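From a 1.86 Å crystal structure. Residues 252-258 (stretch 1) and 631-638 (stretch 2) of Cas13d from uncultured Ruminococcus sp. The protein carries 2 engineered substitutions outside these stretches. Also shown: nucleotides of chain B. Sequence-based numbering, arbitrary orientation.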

# COMPACT_ATOMS: atom_id res chain seq x y z
N LYS A 252 22.33 -9.80 -10.13
CA LYS A 252 21.27 -10.43 -10.96
C LYS A 252 19.93 -10.41 -10.21
O LYS A 252 18.95 -10.91 -10.75
CB LYS A 252 21.66 -11.84 -11.41
CG LYS A 252 22.99 -11.96 -12.13
CD LYS A 252 23.12 -11.00 -13.27
CE LYS A 252 24.42 -11.13 -14.04
NZ LYS A 252 24.74 -9.89 -14.78
N ARG A 253 19.91 -9.78 -9.04
CA ARG A 253 18.73 -9.69 -8.12
C ARG A 253 17.61 -8.81 -8.70
O ARG A 253 16.48 -8.94 -8.26
CB ARG A 253 19.18 -9.26 -6.73
CG ARG A 253 19.92 -10.36 -5.98
CD ARG A 253 19.40 -10.49 -4.56
NE ARG A 253 20.01 -11.57 -3.83
CZ ARG A 253 21.27 -11.58 -3.46
NH1 ARG A 253 22.01 -10.51 -3.66
NH2 ARG A 253 21.78 -12.65 -2.89
N LEU A 254 17.91 -8.00 -9.72
CA LEU A 254 16.90 -7.12 -10.35
C LEU A 254 15.80 -7.95 -11.01
O LEU A 254 14.70 -7.47 -11.18
CB LEU A 254 17.55 -6.15 -11.34
CG LEU A 254 18.15 -4.90 -10.69
CD1 LEU A 254 18.87 -4.05 -11.72
CD2 LEU A 254 17.10 -4.09 -9.97
N GLY A 255 16.10 -9.21 -11.31
CA GLY A 255 15.15 -10.15 -11.92
C GLY A 255 13.97 -10.42 -11.00
O GLY A 255 12.92 -10.78 -11.48
N TYR A 256 14.17 -10.20 -9.71
CA TYR A 256 13.10 -10.42 -8.71
C TYR A 256 11.95 -9.46 -9.00
O TYR A 256 10.80 -9.84 -8.80
CB TYR A 256 13.67 -10.22 -7.30
CG TYR A 256 14.41 -11.42 -6.77
CD1 TYR A 256 13.89 -12.69 -6.90
CD2 TYR A 256 15.62 -11.29 -6.13
CE1 TYR A 256 14.54 -13.80 -6.39
CE2 TYR A 256 16.29 -12.38 -5.63
CZ TYR A 256 15.76 -13.64 -5.75
OH TYR A 256 16.41 -14.71 -5.25
N PHE A 257 12.28 -8.27 -9.48
CA PHE A 257 11.33 -7.17 -9.76
C PHE A 257 10.79 -7.25 -11.18
O PHE A 257 10.05 -6.38 -11.56
CB PHE A 257 12.06 -5.84 -9.68
CG PHE A 257 12.55 -5.45 -8.32
CD1 PHE A 257 11.80 -5.70 -7.19
CD2 PHE A 257 13.74 -4.79 -8.17
CE1 PHE A 257 12.24 -5.31 -5.95
CE2 PHE A 257 14.19 -4.40 -6.93
CZ PHE A 257 13.44 -4.66 -5.82
N GLY A 258 11.16 -8.27 -11.93
CA GLY A 258 10.72 -8.31 -13.33
C GLY A 258 11.66 -7.52 -14.22
O GLY A 258 11.28 -7.28 -15.33
P A B 40 -6.66 -21.18 -0.73
OP1 A B 40 -7.89 -21.95 -1.00
OP2 A B 40 -5.41 -21.39 -1.53
O5' A B 40 -7.03 -19.62 -0.87
C5' A B 40 -6.65 -18.87 -2.05
C4' A B 40 -6.04 -17.54 -1.67
O4' A B 40 -4.65 -17.70 -1.34
C3' A B 40 -5.93 -16.52 -2.80
O3' A B 40 -7.13 -15.92 -3.24
C2' A B 40 -4.95 -15.51 -2.22
O2' A B 40 -5.52 -14.47 -1.44
C1' A B 40 -4.02 -16.43 -1.42
N9 A B 40 -2.67 -16.58 -1.97
C8 A B 40 -1.98 -17.73 -2.28
N7 A B 40 -0.75 -17.51 -2.70
C5 A B 40 -0.64 -16.13 -2.69
C6 A B 40 0.42 -15.26 -3.00
N6 A B 40 1.61 -15.67 -3.44
N1 A B 40 0.22 -13.93 -2.85
C2 A B 40 -0.97 -13.51 -2.41
N3 A B 40 -2.05 -14.22 -2.09
C4 A B 40 -1.81 -15.54 -2.24
P U B 39 -2.57 -18.23 2.22
OP1 U B 39 -1.58 -19.10 1.62
OP2 U B 39 -2.77 -16.90 1.59
O5' U B 39 -4.00 -18.84 2.43
C5' U B 39 -4.16 -20.22 2.79
C4' U B 39 -5.63 -20.52 2.96
O4' U B 39 -6.22 -19.60 3.92
C3' U B 39 -6.50 -20.32 1.73
O3' U B 39 -6.29 -21.38 0.82
C2' U B 39 -7.89 -20.20 2.36
O2' U B 39 -8.50 -21.36 2.88
C1' U B 39 -7.57 -19.32 3.56
N1 U B 39 -7.67 -17.88 3.28
C2 U B 39 -8.94 -17.34 3.17
O2 U B 39 -9.95 -18.01 3.25
N3 U B 39 -8.96 -15.98 2.93
C4 U B 39 -7.88 -15.14 2.81
O4 U B 39 -8.06 -13.94 2.61
C5 U B 39 -6.60 -15.78 2.94
C6 U B 39 -6.55 -17.09 3.17
P U B 38 -1.57 -12.32 3.64
OP1 U B 38 -0.54 -11.48 4.16
OP2 U B 38 -1.77 -12.53 2.23
O5' U B 38 -1.29 -13.73 4.32
C5' U B 38 -2.01 -14.83 3.90
C4' U B 38 -1.86 -15.94 4.92
O4' U B 38 -2.29 -15.45 6.21
C3' U B 38 -2.79 -17.10 4.62
O3' U B 38 -2.09 -17.99 3.74
C2' U B 38 -3.05 -17.70 6.00
O2' U B 38 -1.98 -18.50 6.44
C1' U B 38 -3.04 -16.45 6.87
N1 U B 38 -4.38 -15.93 7.15
C2 U B 38 -4.56 -15.30 8.37
O2 U B 38 -3.65 -15.18 9.19
N3 U B 38 -5.83 -14.79 8.58
C4 U B 38 -6.91 -14.84 7.70
O4 U B 38 -7.99 -14.32 8.02
C5 U B 38 -6.62 -15.46 6.44
C6 U B 38 -5.39 -15.98 6.21
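Stretch 2 631-638: RFVYLIKY

Stretch 2 is helical along its whole length, 631-638, and the helix begins earlier in the chain. Its phi/psi pairs lie near -63/-43 through Lys-637, and i to i+4 bonds confirm the assignment, as in Ile-636 N to Phe-632 O at 3.0 Å and Lys-637 N to Val-633 O at 2.9 Å. Stretch 1 contains a short 3-10 segment, 253-257, between Lys-252 and Gly-258, identified by i to i+3 bonds: Tyr-256 N to Arg-253 O at 3.0 Å and Phe-257 N to Leu-254 O at 3.1 Å. The backbones come nearest at Tyr-256 and Val-633, whose CA atoms are 6.4 Å apart. No hydrogen bond joins the two stretches; the contact is one of packing, burying 293 Å² summed over both sides.

Lys-252 has positive phi (79°), the first residue after a helix to leave helical angles, and does not reach stretch 2. Arg-253 points its CA-to-CB bond toward the helix, but its approach is slight: Arg-253 NE lies 4.2 Å from Ile-636 CG2, and the guanidinium nitrogens are hydrogen-bonded elsewhere in the structure. Leu-254 and Gly-255 make no contact.

Tyr-256 carries most of the stretch 1 side of the interface, with 94 Å² covered. Its CA-to-CB bond points toward stretch 2, and chi1 of -81° (m) places the ring among three helix residues. Tyr-256 CE2 is 3.5 Å from Ile-636 CG2, Tyr-256 CD1 is 4.1 Å from Val-633 CG2, and Tyr-256 CE1 is 3.9 Å from Phe-632 CE2. Ile-636 and Phe-632 are four residues apart, about one helical turn, so successive turns meet the same ring. Its backbone takes part too, with Tyr-256 O 3.9 Å from Val-633 CG1.

Phe-257 starts sideways, yet its ring end comes nearer, and Phe-257 CE1 lies 3.6 Å from Lys-637 CD. That carbon sits at the ring edge, near its plane, so the lysine's aliphatic portion supplies the contact. Gly-258 closes the segment through Gly-258 N, bonded to Gly-255 O at 3.1 Å. Its phi/psi of 85/8 would jam a CB against the preceding carbonyl oxygen, a constraint that calls for glycine irrespective of the helix.

Along stretch 1, the partners thus shift from Phe-632, Val-633 and Ile-636 at Tyr-256 to Lys-637 at Phe-257. Arg-631, out of reach of stretch 1, instead grips the RNA: Arg-631 NH1 and NH2 donate hydrogen bonds to U39 OP2 and OP1 at 2.8 and 2.9 Å, respectively, while the base of A40 lies over one guanidinium face.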

# COMPACT_ATOMS: atom_id res chain seq x y z
N ARG A 631 5.93 -14.48 -1.86
CA ARG A 631 6.33 -14.42 -0.43
C ARG A 631 7.84 -14.54 -0.30
O ARG A 631 8.40 -13.84 0.51
CB ARG A 631 5.53 -15.46 0.35
CG ARG A 631 4.08 -15.02 0.46
CD ARG A 631 3.07 -16.04 0.84
NE ARG A 631 1.77 -15.44 0.63
CZ ARG A 631 0.64 -16.08 0.83
NH1 ARG A 631 -0.50 -15.44 0.71
NH2 ARG A 631 0.66 -17.36 1.14
N PHE A 632 8.44 -15.44 -1.05
CA PHE A 632 9.91 -15.60 -1.06
C PHE A 632 10.54 -14.31 -1.59
O PHE A 632 11.46 -13.81 -1.02
CB PHE A 632 10.30 -16.76 -1.98
CG PHE A 632 11.77 -16.84 -2.30
CD1 PHE A 632 12.67 -17.26 -1.35
CD2 PHE A 632 12.24 -16.49 -3.55
CE1 PHE A 632 14.02 -17.34 -1.65
CE2 PHE A 632 13.59 -16.57 -3.84
CZ PHE A 632 14.47 -17.00 -2.89
N VAL A 633 9.98 -13.76 -2.66
CA VAL A 633 10.54 -12.52 -3.26
C VAL A 633 10.49 -11.39 -2.23
O VAL A 633 11.43 -10.66 -2.11
CB VAL A 633 9.82 -12.16 -4.56
CG1 VAL A 633 10.21 -10.78 -5.04
CG2 VAL A 633 10.07 -13.20 -5.63
N TYR A 634 9.38 -11.31 -1.50
CA TYR A 634 9.23 -10.26 -0.46
C TYR A 634 10.34 -10.43 0.59
O TYR A 634 10.92 -9.47 0.97
CB TYR A 634 7.85 -10.36 0.18
CG TYR A 634 7.53 -9.24 1.13
CD1 TYR A 634 7.97 -9.27 2.43
CD2 TYR A 634 6.81 -8.14 0.71
CE1 TYR A 634 7.70 -8.24 3.31
CE2 TYR A 634 6.54 -7.10 1.57
CZ TYR A 634 6.99 -7.14 2.88
OH TYR A 634 6.75 -6.13 3.74
N LEU A 635 10.59 -11.66 1.02
CA LEU A 635 11.61 -11.92 2.06
C LEU A 635 13.00 -11.55 1.55
O LEU A 635 13.74 -10.99 2.28
CB LEU A 635 11.53 -13.39 2.46
CG LEU A 635 10.33 -13.75 3.31
CD1 LEU A 635 10.10 -15.25 3.34
CD2 LEU A 635 10.50 -13.23 4.72
N ILE A 636 13.32 -11.92 0.33
CA ILE A 636 14.66 -11.59 -0.22
C ILE A 636 14.81 -10.08 -0.37
O ILE A 636 15.85 -9.58 -0.11
CB ILE A 636 14.91 -12.33 -1.54
CG1 ILE A 636 14.87 -13.84 -1.33
CG2 ILE A 636 16.21 -11.88 -2.15
CD1 ILE A 636 15.81 -14.32 -0.28
N LYS A 637 13.76 -9.42 -0.80
CA LYS A 637 13.76 -7.96 -1.04
C LYS A 637 14.04 -7.20 0.27
O LYS A 637 14.86 -6.29 0.25
CB LYS A 637 12.34 -7.64 -1.49
CG LYS A 637 12.06 -6.26 -2.02
CD LYS A 637 10.75 -6.23 -2.78
CE LYS A 637 9.54 -5.95 -1.92
NZ LYS A 637 8.40 -5.44 -2.69
N TYR A 638 13.37 -7.58 1.35
CA TYR A 638 13.48 -6.82 2.62
C TYR A 638 14.37 -7.49 3.66
O TYR A 638 14.67 -6.87 4.64
CB TYR A 638 12.08 -6.59 3.19
CG TYR A 638 11.27 -5.59 2.42
CD1 TYR A 638 11.79 -4.36 2.08
CD2 TYR A 638 9.99 -5.87 2.00
CE1 TYR A 638 11.06 -3.44 1.35
CE2 TYR A 638 9.24 -4.96 1.28
CZ TYR A 638 9.78 -3.74 0.97
OH TYR A 638 9.05 -2.85 0.25